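Cellulosomal-scaffolding protein A (Clostridium thermocellum, PDB 4B9F) probably binds crystalline cellulose through its family 3a carbohydrate-binding module, helping to hold the cellulosome scaffold on its substrate. Local coordinates at residues N16-Q21 with L39-T44; S30-S35 with A143-V148; H57-I60 with S66-G69; L92-T97 with V107-R112; S128-S131 with F135-W138. All coordinates share one frame; numbering follows the deposited sequence. Where two conformers were deposited one is given.

Overall arrangement
The chain folds as a beta sandwich, and all five contacts belong to that framework. Interactions 1 and 4, centres about 10 Å apart, bridge the two sheets in the core: strands 20-26 and 106-115 are neighbours in one, 37-43 and 88-96 in the other. Interaction 3 is a hairpin at the 67-69 border of the first sheet, and interaction 5 lies by its opposite border, strand 136-137, their centres about 21 Å apart. Interaction 2 joins residues 108 positions apart, so interactions 3, 4 and 5 all fall between its segments in sequence. Interaction 1 touches interactions 2, 4 and 5 and runs out to the calcium ion, while interaction 3 joins the set through 2 and 4.

Interaction 1 (N16-Q21 with L39-T44); sequences NSINPQ and LRYYYT. With CA (calcium ion), chain C.
The strand that brings Y41 and Y43 up to I18 and P20 runs on into T44, whose carbonyl O and OG1 both hold the calcium ion, the OG1 bond measuring 2.5 Å from T44 OG1 to the metal. Water 1 binds the same ion, and D46, T122, N125 and D126 complete the site. Back along the strand the contact turns apolar. Y41 has its ring trans to the main-chain N (chi1 180°), which swings it across to the other sheet. P20 lays CB over one face of that ring, 4.0 Å from Y41 CD1. I18 comes in obliquely with its CG2 branch, 3.8 Å from Y41 CE2, while its other branch ends with I18 CD1 4.4 Å from Y43 CD2, a looser touch. The Y43 ring has the carbonyl O of Y41 at its edge, in plane. On the other segment Q21 folds back, its NE2 giving a nearly straight bond (176°) of 3.1 Å to N19 O, which it meets from well above the carbonyl plane. No hydrogen bond joins the two segments, and their own contact is apolar, but the hydroxyls of Y41 and Y43 reach past it to N8 and Q51, on strands 2-8 and 51-61 of the facing sheet, while at the strand end the calcium ties T44 to D46 and to the later residues T122, N125 and D126.

Interaction 2 (S30-S35 with A143-V148); sequences SAIDLS and AYLNGV
L145 crosses to I32 and D33 with the end of its side chain. Its CB starts out beside the other segment instead of facing it, and a chi1 of -169°, turning CG away from the main-chain N, carries the branch point toward the short strand 32-33. Of the two methyls, L145 CD1 sits 3.6 Å from I32 CG2 and also lies 3.9 Å from the carbonyl oxygen D33 O. The second leans on the same isoleucine branch more loosely, with L145 CD2 4.2 Å from I32 CG2. K36 and V150 also pack against this leucine. The residue stands at the end of strand 142-145, where a type I' beta turn from L145 to V148 leads into strand 148-151 of the same sheet. This is a tight two-residue hairpin, closed by backbone bonds in both directions, L145 N to V148 O at 2.8 Å and V148 N to L145 O at 3.0 Å, with N146 and G147 at its corner. On the other segment, strand 32-33, paired with 100-101 in a separate small sheet, passes into a 3-10 segment, and D33 shapes the change with an Asx turn: its OD1 accepts from S35 N at 3.0 Å. The hydroxyl of the same serine reaches this oxygen too, S35 OG to D33 OD1 being 2.7 Å, and both donors come from one face of the carboxylate.

Interaction 3 (H57-I60 with S66-G69); sequences HAAI and SYNG. With SO4 (sulfate ion), chain D.
I60 and N68 face each other as an antiparallel hydrogen-bonded pair, and this is the firm part of the contact. I60 N donates a hydrogen bond to N68 O at 2.9 Å, close to straight at 164°; the return bond, N68 N to I60 O, measures 3.0 Å and is more bent, at 150°. One step along, A59 and G69 form a non-hydrogen-bonded pair, where A59 CA approaches N68 O at 3.3 Å in a CA-H...O contact. The methyl of A59 is pressed obliquely against the Y67 ring, with A59 CB only 3.4 Å from Y67 CE2. I60 and N68 share a face of the hairpin; I60 also packs on L34, I70 and V107, while N68 is exposed.

The solvent side is looser; a sulfate ion and a water stand there. The extended chi1 of Y67 (174°) sends its ring back along the neighbouring strand as far as H57. The two side chains come from opposite directions, and the hydroxyl ends at the edge of the imidazole, in its plane, with Y67 OH 3.1 Å from H57 CE1. Y67 OH donates to O1 of the sulfate at 2.6 Å; the ion probably comes from the crystallisation liquor, and it also lies next to G69. At the turn end, water 2 donates to I60 O and hydrogen-bonds S66 OG, bridging the segments where direct backbone bonding stops. All this is a beta hairpin, its short second strand, 67-69, forming the border of the larger antiparallel sheet.

Interaction 4 (L92-T97 with V107-R112); sequences LEISFT and VQIQGR
F96 and I109 make the aromatic part of this contact. The two side chains meet from opposite directions, and the isoleucine methyl comes to the rim of the ring, in its plane, with I109 CD1 3.8 Å from F96 CZ. I109 CG1 follows close behind, 4.1 Å from F96 CE2. The chi2 of I109 is an unusual 106°, away from a staggered value, and this twist helps to set CD1 at the ring edge. V107 adds a more distant, oblique touch through CG2. Purely aliphatic contact is slighter: I94 CD1 rests 4.3 Å from I109 CG2.

Polar bonding stays on the other side of strand 107-112, where Q108 and Q110 lie side by side and Q108 NE2 donates to Q110 OE1 at 2.9 Å, with the acceptor in the amide plane of Q108. R112, further on, forms a salt bridge with D56.

The axes of strands 92-96 and 107-112 come no closer than 10.1 Å, the spacing of two layers of a sandwich. Strand 88-96 runs between 74-85 and 37-43 in one sheet, strand 106-115 between 51-61 and 20-26 in the other, and F22, F53, C55 and V74 help fill the core around the pair.

Interaction 5 (S128-S131 with F135-W138); sequences SFKS and FVEW
The indole of W138 has K130 laid over one face and a backbone carbonyl at its edge. Over the face the lysine runs as a chain of methylenes: K130 CB stands near the rim, 3.7 Å from W138 CE2, and CD sits almost squarely above the six-membered ring, 3.8 Å from its centroid and 10° off the normal, a CH-pi contact. The lysine sets out extended from its backbone and then bends at chi2, which keeps the aliphatic part close to the ring from CB to CE. At the edge, W138 NE1 donates to S128 O at 2.8 Å. The bond is somewhat bent, 146° at the hydrogen, and the donor meets the oxygen from above the carbonyl plane. F129 O comes close as well, obliquely, 3.6 Å from W138 CZ2. The indole also meets the F6 ring, with the planes about 20° apart.

V136 crosses the lysine at about a right angle and touches it with one methyl, V136 CG2 lying 4.0 Å from K130 CG. The aliphatic part of K130 is thereby packed by both V136 and W138, while the indole N-H is satisfied by a main-chain oxygen, which probably helps to fix the rotation of the ring. S128 is itself held through OG, which bonds Q140 O and Y42 N; K130 N bonds N8. What results is an irregular loop, following N125 and D126 of the calcium site, packed against V136 of the sandwich's weakly bonded border strand 136-137 and, by the CH-pi contact of K130, against W138 just after it.

Interaction 1 (N16-Q21 with L39-T44)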
# COMPACT_ATOMS: atom_id res chain seq x y z
N ASN A 16 8.78 -12.95 -8.23
CA ASN A 16 9.14 -11.80 -9.06
C ASN A 16 8.13 -10.66 -9.00
O ASN A 16 8.26 -9.66 -9.70
CB ASN A 16 9.48 -12.22 -10.50
CG ASN A 16 8.27 -12.75 -11.27
OD1 ASN A 16 7.12 -12.55 -10.90
ND2 ASN A 16 8.55 -13.42 -12.38
N SER A 17 7.10 -10.83 -8.18
CA SER A 17 6.13 -9.77 -7.99
C SER A 17 5.72 -9.72 -6.54
O SER A 17 5.56 -10.75 -5.89
CB SER A 17 4.90 -10.00 -8.87
OG SER A 17 5.27 -10.15 -10.23
N ILE A 18 5.57 -8.50 -6.04
CA ILE A 18 5.07 -8.26 -4.69
C ILE A 18 3.70 -7.60 -4.81
O ILE A 18 3.49 -6.72 -5.65
CB ILE A 18 6.07 -7.42 -3.87
CG1 ILE A 18 7.34 -8.25 -3.64
CG2 ILE A 18 5.47 -7.02 -2.51
CD1 ILE A 18 8.51 -7.50 -3.02
N ASN A 19 2.75 -8.06 -4.00
CA ASN A 19 1.34 -7.70 -4.17
C ASN A 19 0.71 -7.21 -2.88
O ASN A 19 -0.05 -7.93 -2.23
CB ASN A 19 0.55 -8.89 -4.72
CG ASN A 19 1.02 -9.32 -6.08
OD1 ASN A 19 2.06 -9.98 -6.22
ND2 ASN A 19 0.28 -8.93 -7.11
N PRO A 20 1.03 -5.97 -2.49
CA PRO A 20 0.47 -5.41 -1.26
C PRO A 20 -1.01 -5.09 -1.44
O PRO A 20 -1.37 -4.41 -2.40
CB PRO A 20 1.30 -4.13 -1.05
CG PRO A 20 1.81 -3.78 -2.40
CD PRO A 20 1.93 -5.04 -3.20
N GLN A 21 -1.84 -5.57 -0.52
CA GLN A 21 -3.28 -5.26 -0.54
C GLN A 21 -3.59 -4.36 0.66
O GLN A 21 -3.36 -4.76 1.80
CB GLN A 21 -4.12 -6.54 -0.43
CG GLN A 21 -3.61 -7.70 -1.26
CD GLN A 21 -3.90 -7.53 -2.74
OE1 GLN A 21 -5.05 -7.39 -3.15
NE2 GLN A 21 -2.84 -7.57 -3.55
N LEU A 39 0.52 5.86 1.47
CA LEU A 39 0.68 4.60 2.17
C LEU A 39 2.07 4.06 1.88
O LEU A 39 2.56 4.18 0.75
CB LEU A 39 -0.36 3.58 1.67
CG LEU A 39 -1.81 4.06 1.69
CD1 LEU A 39 -2.72 3.05 0.98
CD2 LEU A 39 -2.29 4.28 3.11
N ARG A 40 2.72 3.46 2.88
CA ARG A 40 4.06 2.94 2.67
C ARG A 40 4.14 1.45 2.97
O ARG A 40 3.63 0.98 3.99
CB ARG A 40 5.09 3.68 3.55
CG ARG A 40 5.19 5.14 3.26
CD ARG A 40 6.28 5.80 4.07
NE ARG A 40 6.23 7.24 3.85
CZ ARG A 40 6.98 8.13 4.50
NH1 ARG A 40 7.87 7.73 5.39
NH2 ARG A 40 6.83 9.42 4.23
N TYR A 41 4.78 0.73 2.04
CA TYR A 41 5.08 -0.68 2.18
C TYR A 41 6.61 -0.84 2.15
O TYR A 41 7.24 -0.58 1.13
CB TYR A 41 4.43 -1.48 1.04
CG TYR A 41 4.72 -2.96 1.14
CD1 TYR A 41 3.95 -3.78 1.94
CD2 TYR A 41 5.80 -3.53 0.46
CE1 TYR A 41 4.22 -5.13 2.06
CE2 TYR A 41 6.09 -4.88 0.58
CZ TYR A 41 5.29 -5.68 1.38
OH TYR A 41 5.54 -7.01 1.54
N TYR A 42 7.18 -1.26 3.28
CA TYR A 42 8.63 -1.31 3.44
C TYR A 42 9.18 -2.70 3.16
O TYR A 42 8.63 -3.71 3.61
CB TYR A 42 9.01 -0.94 4.87
CG TYR A 42 8.46 0.37 5.37
CD1 TYR A 42 9.14 1.56 5.15
CD2 TYR A 42 7.29 0.41 6.14
CE1 TYR A 42 8.67 2.77 5.65
CE2 TYR A 42 6.80 1.61 6.64
CZ TYR A 42 7.50 2.78 6.40
OH TYR A 42 7.03 3.96 6.92
N TYR A 43 10.31 -2.75 2.47
CA TYR A 43 10.89 -4.03 2.09
C TYR A 43 12.36 -3.87 1.75
O TYR A 43 12.90 -2.76 1.75
CB TYR A 43 10.11 -4.63 0.90
CG TYR A 43 10.22 -3.83 -0.39
CD1 TYR A 43 9.50 -2.66 -0.58
CD2 TYR A 43 11.05 -4.26 -1.42
CE1 TYR A 43 9.60 -1.92 -1.76
CE2 TYR A 43 11.17 -3.54 -2.60
CZ TYR A 43 10.44 -2.37 -2.77
OH TYR A 43 10.53 -1.65 -3.93
N THR A 44 13.02 -5.00 1.48
CA THR A 44 14.39 -4.99 0.98
C THR A 44 14.37 -5.40 -0.48
O THR A 44 13.81 -6.44 -0.84
CB THR A 44 15.29 -5.94 1.78
OG1 THR A 44 14.64 -7.21 1.92
CG2 THR A 44 15.59 -5.38 3.16
CA CA C . 13.44 -8.61 0.25
O HOH W 1 11.55 -8.28 -1.34

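Interaction 2 (S30-S35 with A143-V148)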
# COMPACT_ATOMS: atom_id res chain seq x y z
N SER A 30 -15.23 13.47 9.58
CA SER A 30 -15.12 14.34 8.41
C SER A 30 -14.43 13.63 7.26
O SER A 30 -13.68 12.68 7.47
CB SER A 30 -14.36 15.62 8.75
OG SER A 30 -15.11 16.43 9.64
N ALA A 31 -14.70 14.10 6.05
CA ALA A 31 -14.09 13.54 4.85
C ALA A 31 -12.57 13.72 4.82
O ALA A 31 -12.03 14.65 5.42
CB ALA A 31 -14.73 14.14 3.60
N ILE A 32 -11.91 12.79 4.14
CA ILE A 32 -10.47 12.83 3.92
C ILE A 32 -10.19 13.00 2.43
O ILE A 32 -10.81 12.34 1.60
CB ILE A 32 -9.82 11.52 4.41
CG1 ILE A 32 -9.90 11.41 5.94
CG2 ILE A 32 -8.37 11.42 3.95
CD1 ILE A 32 -9.48 10.06 6.49
N ASP A 33 -9.28 13.92 2.11
CA ASP A 33 -8.85 14.18 0.75
C ASP A 33 -7.81 13.13 0.35
O ASP A 33 -6.69 13.16 0.85
CB ASP A 33 -8.23 15.58 0.70
CG ASP A 33 -7.81 16.00 -0.70
OD1 ASP A 33 -7.77 15.16 -1.62
OD2 ASP A 33 -7.49 17.20 -0.87
N LEU A 34 -8.19 12.21 -0.53
CA LEU A 34 -7.27 11.13 -0.93
C LEU A 34 -6.02 11.64 -1.64
O LEU A 34 -4.98 10.98 -1.61
CB LEU A 34 -7.98 10.10 -1.81
CG LEU A 34 -8.88 9.12 -1.07
CD1 LEU A 34 -9.49 8.15 -2.08
CD2 LEU A 34 -8.10 8.36 -0.01
N SER A 35 -6.11 12.81 -2.28
CA SER A 35 -4.94 13.37 -2.95
C SER A 35 -3.83 13.71 -1.96
O SER A 35 -2.70 13.95 -2.36
CB SER A 35 -5.32 14.59 -3.80
OG SER A 35 -5.56 15.73 -3.00
N ALA A 143 0.66 5.13 7.10
CA ALA A 143 -0.14 6.05 6.31
C ALA A 143 0.11 7.47 6.78
O ALA A 143 0.27 7.72 7.99
CB ALA A 143 -1.62 5.72 6.41
N TYR A 144 0.15 8.39 5.81
CA TYR A 144 0.40 9.81 6.06
C TYR A 144 -0.68 10.62 5.36
O TYR A 144 -1.09 10.28 4.26
CB TYR A 144 1.78 10.22 5.54
CG TYR A 144 2.92 9.53 6.24
CD1 TYR A 144 3.23 8.20 5.95
CD2 TYR A 144 3.68 10.18 7.21
CE1 TYR A 144 4.26 7.55 6.59
CE2 TYR A 144 4.72 9.54 7.85
CZ TYR A 144 5.01 8.22 7.54
OH TYR A 144 6.03 7.57 8.19
N LEU A 145 -1.13 11.69 6.02
CA LEU A 145 -2.08 12.60 5.40
C LEU A 145 -1.41 13.96 5.34
O LEU A 145 -1.07 14.54 6.38
CB LEU A 145 -3.37 12.67 6.22
CG LEU A 145 -4.57 13.37 5.59
CD1 LEU A 145 -4.97 12.69 4.28
CD2 LEU A 145 -5.75 13.41 6.55
N ASN A 146 -1.19 14.45 4.12
CA ASN A 146 -0.42 15.68 3.91
C ASN A 146 0.94 15.61 4.60
O ASN A 146 1.42 16.59 5.16
CB ASN A 146 -1.21 16.90 4.38
CG ASN A 146 -0.80 18.17 3.67
OD1 ASN A 146 -0.18 18.13 2.61
ND2 ASN A 146 -1.16 19.31 4.24
N GLY A 147 1.55 14.42 4.58
CA GLY A 147 2.87 14.22 5.14
C GLY A 147 2.89 13.99 6.64
O GLY A 147 3.97 13.81 7.23
N VAL A 148 1.72 14.02 7.27
CA VAL A 148 1.59 13.83 8.71
C VAL A 148 1.13 12.40 8.99
O VAL A 148 0.11 11.96 8.47
CB VAL A 148 0.56 14.80 9.31
CG1 VAL A 148 0.38 14.54 10.80
CG2 VAL A 148 0.98 16.25 9.06

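Interaction 3 (H57-I60 with S66-G69)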
# COMPACT_ATOMS: atom_id res chain seq x y z
N HIS A 57 -6.51 -3.24 -9.14
CA HIS A 57 -7.89 -2.91 -8.85
C HIS A 57 -7.92 -2.02 -7.63
O HIS A 57 -7.29 -2.32 -6.62
CB HIS A 57 -8.69 -4.18 -8.55
CG HIS A 57 -10.08 -3.92 -8.08
ND1 HIS A 57 -10.99 -3.21 -8.84
CD2 HIS A 57 -10.71 -4.24 -6.93
CE1 HIS A 57 -12.13 -3.12 -8.18
NE2 HIS A 57 -11.99 -3.74 -7.02
N ALA A 58 -8.66 -0.92 -7.70
CA ALA A 58 -8.93 -0.11 -6.52
C ALA A 58 -10.32 0.47 -6.62
O ALA A 58 -10.78 0.82 -7.72
CB ALA A 58 -7.90 1.01 -6.37
N ALA A 59 -10.98 0.60 -5.48
CA ALA A 59 -12.31 1.17 -5.48
C ALA A 59 -12.59 1.85 -4.16
O ALA A 59 -12.08 1.44 -3.11
CB ALA A 59 -13.38 0.11 -5.77
N ILE A 60 -13.38 2.91 -4.23
CA ILE A 60 -13.91 3.57 -3.03
C ILE A 60 -15.32 3.04 -2.82
O ILE A 60 -16.17 3.13 -3.71
CB ILE A 60 -13.93 5.10 -3.18
CG1 ILE A 60 -12.52 5.63 -3.47
CG2 ILE A 60 -14.52 5.74 -1.93
CD1 ILE A 60 -12.48 7.12 -3.84
N SER A 66 -22.00 1.95 -2.06
CA SER A 66 -21.77 2.44 -3.42
C SER A 66 -20.36 2.05 -3.87
O SER A 66 -19.45 1.94 -3.06
CB SER A 66 -21.92 3.96 -3.50
OG SER A 66 -20.90 4.62 -2.77
N TYR A 67 -20.21 1.85 -5.17
CA TYR A 67 -18.95 1.43 -5.76
C TYR A 67 -18.43 2.48 -6.73
O TYR A 67 -19.09 2.82 -7.72
CB TYR A 67 -19.11 0.09 -6.49
CG TYR A 67 -17.88 -0.34 -7.26
CD1 TYR A 67 -17.64 0.10 -8.56
CD2 TYR A 67 -16.96 -1.21 -6.69
CE1 TYR A 67 -16.51 -0.29 -9.25
CE2 TYR A 67 -15.84 -1.62 -7.38
CZ TYR A 67 -15.61 -1.15 -8.65
OH TYR A 67 -14.49 -1.54 -9.35
N ASN A 68 -17.23 2.97 -6.47
CA ASN A 68 -16.58 3.89 -7.39
C ASN A 68 -15.18 3.39 -7.72
O ASN A 68 -14.27 3.48 -6.90
CB ASN A 68 -16.50 5.27 -6.75
CG ASN A 68 -15.94 6.30 -7.68
OD1 ASN A 68 -15.92 6.12 -8.90
ND2 ASN A 68 -15.47 7.41 -7.11
N GLY A 69 -15.02 2.84 -8.92
CA GLY A 69 -13.74 2.32 -9.36
C GLY A 69 -12.74 3.44 -9.58
O GLY A 69 -13.05 4.41 -10.28
S SO4 D . -14.02 -1.08 -12.73
O1 SO4 D . -13.65 -0.31 -11.53
O2 SO4 D . -13.05 -2.15 -12.92
O3 SO4 D . -15.34 -1.66 -12.54
O4 SO4 D . -14.02 -0.21 -13.90
O HOH W 2 -18.27 5.03 -3.61

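Interaction 4 (L92-T97 with V107-R112)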
# COMPACT_ATOMS: atom_id res chain seq x y z
N LEU A 92 7.67 1.18 -1.14
CA LEU A 92 6.70 1.62 -2.12
C LEU A 92 5.80 2.64 -1.44
O LEU A 92 5.29 2.39 -0.34
CB LEU A 92 5.86 0.43 -2.59
CG LEU A 92 4.57 0.76 -3.34
CD1 LEU A 92 4.87 1.27 -4.74
CD2 LEU A 92 3.64 -0.44 -3.39
N GLU A 93 5.65 3.79 -2.07
CA GLU A 93 4.70 4.78 -1.61
C GLU A 93 3.53 4.81 -2.57
O GLU A 93 3.72 5.08 -3.77
CB GLU A 93 5.33 6.16 -1.55
CG GLU A 93 4.39 7.20 -0.97
CD GLU A 93 4.77 8.62 -1.33
OE1 GLU A 93 4.61 8.99 -2.52
OE2 GLU A 93 5.21 9.36 -0.43
N ILE A 94 2.35 4.51 -2.05
CA ILE A 94 1.12 4.57 -2.83
C ILE A 94 0.48 5.93 -2.57
O ILE A 94 0.38 6.37 -1.42
CB ILE A 94 0.16 3.41 -2.47
CG1 ILE A 94 0.77 2.07 -2.90
CG2 ILE A 94 -1.20 3.63 -3.13
CD1 ILE A 94 -0.02 0.85 -2.47
N SER A 95 0.06 6.58 -3.65
CA SER A 95 -0.63 7.85 -3.57
C SER A 95 -1.82 7.86 -4.54
O SER A 95 -2.03 6.89 -5.28
CB SER A 95 0.33 9.02 -3.85
OG SER A 95 0.90 8.87 -5.14
N PHE A 96 -2.57 8.96 -4.53
CA PHE A 96 -3.83 9.04 -5.27
C PHE A 96 -3.90 10.37 -6.00
O PHE A 96 -3.53 11.41 -5.45
CB PHE A 96 -5.03 8.92 -4.33
CG PHE A 96 -4.99 7.69 -3.48
CD1 PHE A 96 -4.28 7.66 -2.28
CD2 PHE A 96 -5.64 6.54 -3.90
CE1 PHE A 96 -4.22 6.51 -1.52
CE2 PHE A 96 -5.59 5.38 -3.12
CZ PHE A 96 -4.88 5.37 -1.93
N THR A 97 -4.40 10.33 -7.23
CA THR A 97 -4.51 11.53 -8.04
C THR A 97 -5.66 12.43 -7.59
O THR A 97 -5.68 13.62 -7.90
CB THR A 97 -4.68 11.21 -9.53
OG1 THR A 97 -5.89 10.46 -9.71
CG2 THR A 97 -3.49 10.40 -10.05
N VAL A 107 -11.42 2.64 1.10
CA VAL A 107 -10.80 2.46 -0.20
C VAL A 107 -9.97 1.19 -0.14
O VAL A 107 -9.23 0.96 0.83
CB VAL A 107 -9.98 3.70 -0.65
CG1 VAL A 107 -8.90 4.08 0.36
CG2 VAL A 107 -9.38 3.49 -2.03
N GLN A 108 -10.12 0.34 -1.16
CA GLN A 108 -9.37 -0.90 -1.24
C GLN A 108 -8.43 -0.81 -2.42
O GLN A 108 -8.84 -0.38 -3.50
CB GLN A 108 -10.32 -2.07 -1.42
CG GLN A 108 -9.65 -3.42 -1.50
CD GLN A 108 -10.63 -4.56 -1.29
OE1 GLN A 108 -11.47 -4.50 -0.38
NE2 GLN A 108 -10.54 -5.59 -2.12
N ILE A 109 -7.18 -1.19 -2.21
CA ILE A 109 -6.13 -1.08 -3.22
C ILE A 109 -5.41 -2.41 -3.37
O ILE A 109 -4.83 -2.91 -2.40
CB ILE A 109 -5.09 0.00 -2.85
CG1 ILE A 109 -5.79 1.35 -2.62
CG2 ILE A 109 -3.99 0.09 -3.92
CD1 ILE A 109 -5.87 1.75 -1.14
N GLN A 110 -5.44 -2.96 -4.57
CA GLN A 110 -4.76 -4.22 -4.85
C GLN A 110 -3.54 -3.88 -5.69
O GLN A 110 -3.62 -3.71 -6.91
CB GLN A 110 -5.73 -5.19 -5.52
CG GLN A 110 -6.94 -5.38 -4.60
CD GLN A 110 -8.03 -6.30 -5.11
OE1 GLN A 110 -9.14 -6.22 -4.61
NE2 GLN A 110 -7.72 -7.17 -6.07
N GLY A 111 -2.41 -3.70 -5.01
CA GLY A 111 -1.19 -3.21 -5.64
C GLY A 111 -0.29 -4.32 -6.14
O GLY A 111 -0.41 -5.47 -5.70
N ARG A 112 0.61 -3.98 -7.04
CA ARG A 112 1.53 -4.96 -7.59
C ARG A 112 2.78 -4.25 -8.06
O ARG A 112 2.70 -3.18 -8.68
CB ARG A 112 0.87 -5.69 -8.77
CG ARG A 112 1.72 -6.79 -9.37
CD ARG A 112 0.86 -7.69 -10.26
NE ARG A 112 0.20 -6.91 -11.30
CZ ARG A 112 0.77 -6.58 -12.45
NH1 ARG A 112 2.01 -6.97 -12.73
NH2 ARG A 112 0.10 -5.85 -13.34

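Interaction 5 (S128-S131 with F135-W138)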
# COMPACT_ATOMS: atom_id res chain seq x y z
N SER A 128 7.35 -5.03 5.98
CA SER A 128 5.89 -4.91 5.88
C SER A 128 5.16 -6.19 5.49
O SER A 128 3.94 -6.23 5.53
CB SER A 128 5.51 -3.81 4.90
OG SER A 128 5.89 -2.53 5.38
N PHE A 129 5.89 -7.23 5.08
CA PHE A 129 5.25 -8.43 4.57
C PHE A 129 4.36 -9.07 5.62
O PHE A 129 4.77 -9.24 6.77
CB PHE A 129 6.32 -9.42 4.11
CG PHE A 129 5.76 -10.74 3.65
CD1 PHE A 129 5.19 -10.87 2.39
CD2 PHE A 129 5.80 -11.85 4.48
CE1 PHE A 129 4.68 -12.09 1.97
CE2 PHE A 129 5.28 -13.07 4.06
CZ PHE A 129 4.72 -13.18 2.80
N LYS A 130 3.14 -9.43 5.21
CA LYS A 130 2.18 -10.07 6.10
C LYS A 130 1.37 -11.09 5.32
O LYS A 130 0.51 -10.73 4.51
CB LYS A 130 1.23 -9.03 6.70
CG LYS A 130 0.23 -9.58 7.71
CD LYS A 130 0.94 -10.29 8.85
CE LYS A 130 -0.03 -10.69 9.95
NZ LYS A 130 0.66 -11.50 10.99
N SER A 131 1.63 -12.37 5.56
CA SER A 131 0.82 -13.41 4.95
C SER A 131 -0.43 -13.59 5.80
O SER A 131 -0.35 -13.79 7.01
CB SER A 131 1.60 -14.72 4.86
OG SER A 131 0.80 -15.72 4.26
N PHE A 135 -7.52 -9.29 4.69
CA PHE A 135 -7.05 -8.07 5.35
C PHE A 135 -7.03 -8.24 6.87
O PHE A 135 -7.98 -8.75 7.46
CB PHE A 135 -7.97 -6.90 5.01
CG PHE A 135 -7.94 -6.50 3.57
CD1 PHE A 135 -6.87 -5.79 3.05
CD2 PHE A 135 -8.99 -6.83 2.73
CE1 PHE A 135 -6.86 -5.42 1.72
CE2 PHE A 135 -8.98 -6.47 1.41
CZ PHE A 135 -7.91 -5.76 0.90
N VAL A 136 -5.94 -7.80 7.49
CA VAL A 136 -5.84 -7.76 8.94
C VAL A 136 -5.28 -6.42 9.38
O VAL A 136 -4.63 -5.72 8.61
CB VAL A 136 -4.95 -8.89 9.50
CG1 VAL A 136 -5.52 -10.26 9.12
CG2 VAL A 136 -3.51 -8.74 9.01
N GLU A 137 -5.56 -6.04 10.61
CA GLU A 137 -4.99 -4.82 11.14
C GLU A 137 -3.49 -5.05 11.29
O GLU A 137 -3.06 -6.03 11.88
CB GLU A 137 -5.62 -4.51 12.49
CG GLU A 137 -5.47 -3.07 12.92
CD GLU A 137 -6.39 -2.72 14.07
OE1 GLU A 137 -6.48 -3.51 15.03
OE2 GLU A 137 -7.05 -1.66 14.00
N TRP A 138 -2.69 -4.15 10.73
CA TRP A 138 -1.26 -4.38 10.62
C TRP A 138 -0.52 -3.08 10.83
O TRP A 138 -0.73 -2.12 10.08
CB TRP A 138 -0.98 -4.93 9.23
CG TRP A 138 0.43 -5.32 8.90
CD1 TRP A 138 1.14 -4.96 7.79
CD2 TRP A 138 1.29 -6.20 9.65
NE1 TRP A 138 2.38 -5.55 7.80
CE2 TRP A 138 2.50 -6.31 8.94
CE3 TRP A 138 1.15 -6.90 10.86
CZ2 TRP A 138 3.56 -7.09 9.38
CZ3 TRP A 138 2.21 -7.67 11.31
CH2 TRP A 138 3.41 -7.75 10.57